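Local coordinates for protein putative short-chain dehydrogenase/reductase (Burkholderia xenovorans, PDB 5JY1) that binds NAD in a Rossmann-type fold and probably works as a short-chain dehydrogenase/reductase, perhaps on 3-oxoacyl groups carried by acyl carrier protein, at residues Glu110-Asp113 with Glu114-Glu117; Ser123-Ala126 with Thr127-Ala130; Pro137-Glu140 with Arg141-Gly144. All coordinates share one frame; numbering follows the deposited sequence.

Contact 1: Glu110-Asp113 with Glu114-Glu117; sequences EKTD and EMLE
Thr112 grips the first turn of helix 113-141 with both its side chain and its backbone. Its hydroxyl OG1 accepts from Met115 N at 3.2 Å, with an N-H...O angle of 150°, while Thr112 O takes Leu116 N at 3.3 Å and, weakly, Met115 N as well. The bond from Leu116 N opens the i to i+4 ladder, and Glu117 N to Asp113 O, at 2.9 Å, continues it. Thr112 is therefore the N-cap, and with Met115 it forms a capping box. Threonine suits the place because its short beta-branched side chain can turn a hydroxyl back on an amide that has no carbonyl in a preceding turn; chi1 of 60° sets OG1 between the backbone N and the carbonyl carbon, facing that amide. Asp113 and Glu114 follow, acids at the helix N-terminus, where the helix dipole should favour negative charge. The carboxylate of Asp113 points out of this turn: OD1 accepts a hydrogen bond from Trp128 NE1, and OD2 one from Trp129 NE1 besides a salt bridge to Lys75, all three of the second subunit. Glu114 bends at chi2 and brings OE1 alongside Thr112, 3.5 Å from CB.

Around the cap, Met115 supplies the apolar cover. Its extended chain lays CG 3.2 Å from Thr112 OG1 and carries SD back to Thr112 N, a weak N-H...S bond of 3.6 Å that is nearly straight at 167°. The thioether also meets Lys111, whose chain passes it at about a right angle with CD 3.9 Å from SD; beyond that methylene, Lys111 NZ reaches Asp163 in a salt bridge and bonds to Pro104 O and Leu160 O, its side chain about 6 Å from that of Tyr164, an NAD-binding residue.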
loop_
_atom_site.group_PDB
_atom_site.type_symbol
_atom_site.label_atom_id
_atom_site.label_comp_id
_atom_site.label_asym_id
_atom_site.label_seq_id
_atom_site.Cartn_x
_atom_site.Cartn_y
_atom_site.Cartn_z
ATOM N N GLU A 110 -13.884 -12.446 21.706
ATOM C CA GLU A 110 -14.405 -13.779 21.973
ATOM C C GLU A 110 -13.585 -14.900 21.341
ATOM O O GLU A 110 -13.806 -16.070 21.686
ATOM C CB GLU A 110 -15.862 -13.878 21.502
ATOM C CG GLU A 110 -16.804 -13.012 22.324
ATOM C CD GLU A 110 -18.235 -13.066 21.833
ATOM O OE1 GLU A 110 -18.618 -14.088 21.223
ATOM O OE2 GLU A 110 -18.977 -12.084 22.064
ATOM N N LYS A 111 -12.660 -14.582 20.430
ATOM C CA LYS A 111 -11.685 -15.568 19.983
ATOM C C LYS A 111 -10.899 -16.084 21.182
ATOM O O LYS A 111 -10.666 -15.362 22.157
ATOM C CB LYS A 111 -10.707 -14.963 18.966
ATOM C CG LYS A 111 -11.334 -14.466 17.663
ATOM C CD LYS A 111 -11.632 -15.611 16.702
ATOM C CE LYS A 111 -12.233 -15.079 15.397
ATOM N NZ LYS A 111 -12.374 -16.157 14.370
ATOM N N THR A 112 -10.508 -17.350 21.120
ATOM C CA THR A 112 -9.683 -17.931 22.167
ATOM C C THR A 112 -8.231 -17.986 21.709
ATOM O O THR A 112 -7.931 -17.934 20.515
ATOM C CB THR A 112 -10.169 -19.337 22.540
ATOM O OG1 THR A 112 -10.117 -20.187 21.384
ATOM C CG2 THR A 112 -11.595 -19.284 23.051
ATOM N N ASP A 113 -7.323 -18.081 22.682
ATOM C CA ASP A 113 -5.920 -18.317 22.339
ATOM C C ASP A 113 -5.773 -19.581 21.504
ATOM O O ASP A 113 -4.927 -19.651 20.605
ATOM C CB ASP A 113 -5.069 -18.424 23.605
ATOM C CG ASP A 113 -4.920 -17.102 24.330
ATOM O OD1 ASP A 113 -5.497 -16.086 23.886
ATOM O OD2 ASP A 113 -4.222 -17.086 25.374
ATOM N N GLU A 114 -6.591 -20.595 21.795
ATOM C CA GLU A 114 -6.514 -21.843 21.046
ATOM C C GLU A 114 -6.843 -21.621 19.572
ATOM O O GLU A 114 -6.223 -22.230 18.692
ATOM C CB GLU A 114 -7.455 -22.874 21.668
ATOM C CG GLU A 114 -6.998 -23.426 23.020
ATOM C CD GLU A 114 -7.063 -22.412 24.164
ATOM O OE1 GLU A 114 -7.935 -21.508 24.144
ATOM O OE2 GLU A 114 -6.230 -22.525 25.091
ATOM N N MET A 115 -7.812 -20.747 19.281
ATOM C CA MET A 115 -8.128 -20.456 17.885
ATOM C C MET A 115 -6.956 -19.786 17.176
ATOM O O MET A 115 -6.630 -20.145 16.038
ATOM C CB MET A 115 -9.374 -19.577 17.785
ATOM C CG MET A 115 -10.652 -20.266 18.209
ATOM S SD MET A 115 -12.026 -19.108 18.311
ATOM C CE MET A 115 -13.167 -20.047 19.325
ATOM N N LEU A 116 -6.314 -18.800 17.823
ATOM C CA LEU A 116 -5.168 -18.145 17.193
ATOM C C LEU A 116 -4.022 -19.128 16.977
ATOM O O LEU A 116 -3.380 -19.127 15.920
ATOM C CB LEU A 116 -4.695 -16.958 18.032
ATOM C CG LEU A 116 -3.470 -16.230 17.467
ATOM C CD1 LEU A 116 -3.781 -15.649 16.090
ATOM C CD2 LEU A 116 -2.983 -15.123 18.405
ATOM N N GLU A 117 -3.761 -19.991 17.960
ATOM C CA GLU A 117 -2.716 -20.992 17.780
ATOM C C GLU A 117 -3.018 -21.903 16.593
ATOM O O GLU A 117 -2.132 -22.197 15.781
ATOM C CB GLU A 117 -2.566 -21.810 19.063
ATOM C CG GLU A 117 -1.442 -22.836 19.013
ATOM C CD GLU A 117 -1.246 -23.550 20.342
ATOM O OE1 GLU A 117 -2.009 -23.272 21.294
ATOM O OE2 GLU A 117 -0.326 -24.389 20.430
#

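Contact 2: Ser123-Ala126 with Thr127-Ala130; sequences SLWA and TWWA
Trp125 meets two other tryptophans, Trp128 and Trp129, three and four residues further along helix 113-141. With CG anti to the carbonyl carbon, beside the backbone N (chi1 -80°), its indole lies alongside Trp128 and slants across Trp129. The path begins at CB, whose hydrogens sit over the face of the Trp129 six-membered ring, 4.0 Å from the centroid, in a CH-pi contact only 14° off the normal. Further out, CE3 comes within 3.6 Å of Trp129 CZ2, the two indoles meeting obliquely. The next ring atom, CZ3, shares with CE3 the approach to Trp128 CD1, which is 3.9 Å from CZ3. Here the edge of Trp125 is turned toward the face of Trp128 in a T-shaped pair, the Trp125 six-membered and Trp128 five-membered rings having centroids 5.2 Å apart and planes at 75°. Trp125 O also lies over one face of the Trp129 ring, while accepting Trp129 N at 2.8 Å.

On another side of the helix Thr127 OG1 donates to Ser123 O at 2.9 Å, and Thr127 N reaches the same oxygen from the opposite face of its carbonyl plane, so the buried hydroxyl has its partner within the helix itself. The small Ala130 suits a crowded interior, packing on strand 94-97 and helix 75-89.

Indole rings suit a subunit boundary, since each offers a broad apolar surface and one N-H; those of Trp128 and Trp129 go to Asp113 of the second subunit, while Trp125 packs on Glu117 of that chain. The three rings form an aromatic cluster on a helix-helix subunit interface, in which helix 113-141 takes part as in many short-chain dehydrogenases.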
loop_
_atom_site.group_PDB
_atom_site.type_symbol
_atom_site.label_atom_id
_atom_site.label_comp_id
_atom_site.label_asym_id
_atom_site.label_seq_id
_atom_site.Cartn_x
_atom_site.Cartn_y
_atom_site.Cartn_z
ATOM N N SER A 123 -2.036 -21.967 8.812
ATOM C CA SER A 123 -1.653 -21.005 7.788
ATOM C C SER A 123 -0.160 -20.694 7.841
ATOM O O SER A 123 0.585 -21.031 6.913
ATOM C CB SER A 123 -2.484 -19.721 7.929
ATOM O OG SER A 123 -3.851 -19.984 7.649
ATOM N N LEU A 124 0.306 -20.115 8.946
ATOM C CA LEU A 124 1.644 -19.530 8.937
ATOM C C LEU A 124 2.726 -20.594 9.058
ATOM O O LEU A 124 3.642 -20.646 8.232
ATOM C CB LEU A 124 1.770 -18.494 10.057
ATOM C CG LEU A 124 3.061 -17.683 10.075
ATOM C CD1 LEU A 124 3.280 -17.009 8.725
ATOM C CD2 LEU A 124 3.012 -16.644 11.202
ATOM N N TRP A 125 2.655 -21.441 10.092
ATOM C CA TRP A 125 3.676 -22.471 10.259
ATOM C C TRP A 125 3.700 -23.428 9.073
ATOM O O TRP A 125 4.775 -23.811 8.588
ATOM C CB TRP A 125 3.434 -23.234 11.558
ATOM C CG TRP A 125 3.929 -22.493 12.770
ATOM C CD1 TRP A 125 3.186 -21.751 13.647
ATOM C CD2 TRP A 125 5.283 -22.419 13.227
ATOM N NE1 TRP A 125 4.003 -21.219 14.631
ATOM C CE2 TRP A 125 5.292 -21.625 14.394
ATOM C CE3 TRP A 125 6.490 -22.966 12.768
ATOM C CZ2 TRP A 125 6.463 -21.364 15.115
ATOM C CZ3 TRP A 125 7.649 -22.697 13.469
ATOM C CH2 TRP A 125 7.629 -21.908 14.637
ATOM N N ALA A 126 2.524 -23.825 8.591
ATOM C CA ALA A 126 2.471 -24.701 7.423
ATOM C C ALA A 126 3.228 -24.105 6.245
ATOM O O ALA A 126 3.956 -24.817 5.541
ATOM C CB ALA A 126 1.019 -24.963 7.037
ATOM N N THR A 127 3.037 -22.804 5.992
ATOM C CA THR A 127 3.736 -22.136 4.899
ATOM C C THR A 127 5.235 -22.080 5.161
ATOM O O THR A 127 6.043 -22.390 4.279
ATOM C CB THR A 127 3.159 -20.728 4.713
ATOM O OG1 THR A 127 1.797 -20.828 4.287
ATOM C CG2 THR A 127 3.942 -19.941 3.686
ATOM N N TRP A 128 5.620 -21.686 6.377
ATOM C CA TRP A 128 7.023 -21.659 6.787
ATOM C C TRP A 128 7.712 -23.005 6.574
ATOM O O TRP A 128 8.792 -23.073 5.976
ATOM C CB TRP A 128 7.080 -21.241 8.263
ATOM C CG TRP A 128 8.399 -21.347 9.022
ATOM C CD1 TRP A 128 8.846 -22.418 9.740
ATOM C CD2 TRP A 128 9.361 -20.301 9.226
ATOM N NE1 TRP A 128 10.046 -22.118 10.346
ATOM C CE2 TRP A 128 10.380 -20.820 10.046
ATOM C CE3 TRP A 128 9.452 -18.971 8.799
ATOM C CZ2 TRP A 128 11.487 -20.063 10.433
ATOM C CZ3 TRP A 128 10.552 -18.227 9.176
ATOM C CH2 TRP A 128 11.553 -18.767 9.982
ATOM N N TRP A 129 7.105 -24.089 7.073
ATOM C CA TRP A 129 7.725 -25.407 6.955
ATOM C C TRP A 129 7.831 -25.836 5.498
ATOM O O TRP A 129 8.853 -26.389 5.074
ATOM C CB TRP A 129 6.916 -26.439 7.738
ATOM C CG TRP A 129 7.051 -26.344 9.220
ATOM C CD1 TRP A 129 8.172 -26.016 9.924
ATOM C CD2 TRP A 129 6.019 -26.578 10.185
ATOM N NE1 TRP A 129 7.902 -26.040 11.280
ATOM C CE2 TRP A 129 6.587 -26.380 11.463
ATOM C CE3 TRP A 129 4.668 -26.929 10.093
ATOM C CZ2 TRP A 129 5.854 -26.528 12.637
ATOM C CZ3 TRP A 129 3.939 -27.079 11.267
ATOM C CH2 TRP A 129 4.536 -26.877 12.520
ATOM N N ALA A 130 6.778 -25.602 4.717
ATOM C CA ALA A 130 6.805 -26.055 3.333
ATOM C C ALA A 130 7.795 -25.246 2.508
ATOM O O ALA A 130 8.511 -25.808 1.673
ATOM C CB ALA A 130 5.403 -25.982 2.732
#

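Contact 3: Pro137-Glu140 with Arg141-Gly144; sequences PMRE and RRWG. With EDO (1,2-ethanediol), chain I.
Two arginines, Arg141 and Arg142, fold back on the end of helix 113-141 and bond to carbonyls of its last turn, where a Schellman motif closes the helix. Arg141 NH1 donates to Pro137 O at 3.1 Å, the oxygen lying in the guanidinium plane, and Arg141 N reaches that same oxygen from the opposite face of the carbonyl. Arg142 does the same for Arg139 O, three residues before it: its NH1, at 2.8 Å, and its N come from opposite faces, both well out of the carbonyl plane and not on a lone pair. Cationic side chains suit this end, where no continuing helix supplies further amides and the negative end of the dipole should attract positive charge.

The Schellman geometry brings Arg142 to positive phi (53°), which lets the chain turn so that Trp143 N returns to Met138 O at 3.3 Å. A bend at chi2 (-65°) folds the Arg142 chain back toward Arg139 O, while NE is held by Glu273 O of the second subunit. Next, Gly144 enters strand 144-149; having no side chain, it lets its CA come within 3.8 Å of Met138 SD. Trp143 NE1 donates to Glu241 OE2.

Further out, Glu140 OE2 and Arg141 NH1 are 4.1 Å apart, beyond a salt bridge and with OE2 well out of the guanidinium plane, so their direct attraction is probably only electrostatic. A water links them, donating to Glu140 OE2 at 2.6 Å and accepting from Arg141 NH1 at 2.8 Å. Arg139 NH2 donates to O1 of a bound 1,2-ethanediol, 2.7 Å away.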
loop_
_atom_site.group_PDB
_atom_site.type_symbol
_atom_site.label_atom_id
_atom_site.label_comp_id
_atom_site.label_asym_id
_atom_site.label_seq_id
_atom_site.Cartn_x
_atom_site.Cartn_y
_atom_site.Cartn_z
ATOM N N PRO A 137 15.459 -28.528 -2.715
ATOM C CA PRO A 137 15.598 -28.866 -4.142
ATOM C C PRO A 137 15.577 -27.653 -5.065
ATOM O O PRO A 137 16.213 -27.697 -6.127
ATOM C CB PRO A 137 14.408 -29.800 -4.403
ATOM C CG PRO A 137 13.410 -29.431 -3.354
ATOM C CD PRO A 137 14.234 -29.122 -2.143
ATOM N N MET A 138 14.862 -26.579 -4.702
ATOM C CA MET A 138 14.827 -25.388 -5.549
ATOM C C MET A 138 16.188 -24.705 -5.603
ATOM O O MET A 138 16.649 -24.304 -6.678
ATOM C CB MET A 138 13.765 -24.402 -5.048
ATOM C CG MET A 138 12.338 -24.861 -5.231
ATOM S SD MET A 138 11.216 -23.654 -4.501
ATOM C CE MET A 138 9.625 -24.400 -4.843
ATOM N N ARG A 139 16.839 -24.546 -4.444
ATOM C CA ARG A 139 18.180 -23.967 -4.429
ATOM C C ARG A 139 19.137 -24.779 -5.293
ATOM O O ARG A 139 19.914 -24.217 -6.071
ATOM C CB ARG A 139 18.712 -23.892 -2.996
ATOM C CG ARG A 139 20.177 -23.488 -2.914
ATOM C CD ARG A 139 20.678 -23.422 -1.470
ATOM N NE ARG A 139 20.497 -24.711 -0.790
ATOM C CZ ARG A 139 20.582 -24.899 0.519
ATOM N NH1 ARG A 139 20.877 -23.885 1.324
ATOM N NH2 ARG A 139 20.368 -26.109 1.029
ATOM N N GLU A 140 19.105 -26.106 -5.157
ATOM C CA GLU A 140 20.043 -26.939 -5.897
ATOM C C GLU A 140 19.892 -26.757 -7.399
ATOM O O GLU A 140 20.886 -26.759 -8.139
ATOM C CB GLU A 140 19.843 -28.403 -5.524
ATOM C CG GLU A 140 20.786 -29.318 -6.284
ATOM C CD GLU A 140 20.562 -30.771 -5.977
ATOM O OE1 GLU A 140 20.882 -31.605 -6.859
ATOM O OE2 GLU A 140 20.070 -31.070 -4.868
ATOM N N ARG A 141 18.660 -26.592 -7.866
ATOM C CA ARG A 141 18.374 -26.484 -9.291
ATOM C C ARG A 141 18.374 -25.047 -9.781
ATOM O O ARG A 141 18.224 -24.821 -10.990
ATOM C CB ARG A 141 17.031 -27.149 -9.587
ATOM C CG ARG A 141 17.097 -28.661 -9.433
ATOM C CD ARG A 141 15.738 -29.282 -9.252
ATOM N NE ARG A 141 15.846 -30.729 -9.129
ATOM C CZ ARG A 141 16.223 -31.358 -8.015
ATOM N NH1 ARG A 141 16.525 -30.664 -6.918
ATOM N NH2 ARG A 141 16.303 -32.683 -7.995
ATOM N N ARG A 142 18.548 -24.085 -8.867
ATOM C CA ARG A 142 18.532 -22.656 -9.194
ATOM C C ARG A 142 17.269 -22.279 -9.968
ATOM O O ARG A 142 17.319 -21.543 -10.957
ATOM C CB ARG A 142 19.794 -22.259 -9.966
ATOM C CG ARG A 142 21.106 -22.590 -9.248
ATOM C CD ARG A 142 21.250 -21.782 -7.970
ATOM N NE ARG A 142 22.639 -21.640 -7.520
ATOM C CZ ARG A 142 23.157 -22.235 -6.445
ATOM N NH1 ARG A 142 22.419 -23.038 -5.699
ATOM N NH2 ARG A 142 24.421 -22.019 -6.113
ATOM N N TRP A 143 16.125 -22.784 -9.505
ATOM C CA TRP A 143 14.836 -22.457 -10.122
ATOM C C TRP A 143 13.739 -22.791 -9.126
ATOM O O TRP A 143 13.646 -23.935 -8.669
ATOM C CB TRP A 143 14.633 -23.240 -11.440
ATOM C CG TRP A 143 13.625 -22.608 -12.418
ATOM C CD1 TRP A 143 13.918 -21.884 -13.537
ATOM C CD2 TRP A 143 12.183 -22.687 -12.361
ATOM N NE1 TRP A 143 12.756 -21.488 -14.168
ATOM C CE2 TRP A 143 11.681 -21.974 -13.474
ATOM C CE3 TRP A 143 11.276 -23.280 -11.479
ATOM C CZ2 TRP A 143 10.310 -21.839 -13.723
ATOM C CZ3 TRP A 143 9.919 -23.153 -11.723
ATOM C CH2 TRP A 143 9.443 -22.437 -12.844
ATOM N N GLY A 144 12.886 -21.819 -8.812
ATOM C CA GLY A 144 11.777 -22.083 -7.920
ATOM C C GLY A 144 10.685 -21.049 -8.059
ATOM O O GLY A 144 10.942 -19.888 -8.389
HETATM C C1 EDO I . 20.950 -25.429 4.184
HETATM O O1 EDO I . 20.795 -26.760 3.664
HETATM C C2 EDO I . 19.656 -25.046 4.886
HETATM O O2 EDO I . 18.562 -25.481 4.062
HETATM O O HOH W 1 17.595 -31.738 -4.564
#

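All three contacts follow one another along helix 113-141: contact 1 caps its start, contact 2 lies within it, and contact 3 ends it and leads into strand 144-149. Their centres are about 18 Å apart from contact 1 to contact 2, 19 Å from contact 2 to contact 3 and 37 Å from first to last; nearest atoms stay about 6, 7 and 24 Å apart, so none touches another. The helix joins neighbouring strands 94-97 and 144-149 of the parallel sheet, a crossover of the Rossmann-type fold. Contacts 1 and 2 are complementary across the subunit boundary, the N-terminal turn of one copy meeting the tryptophans of the other. Contact 3 also reaches that subunit but lies away from the NAD-binding residues.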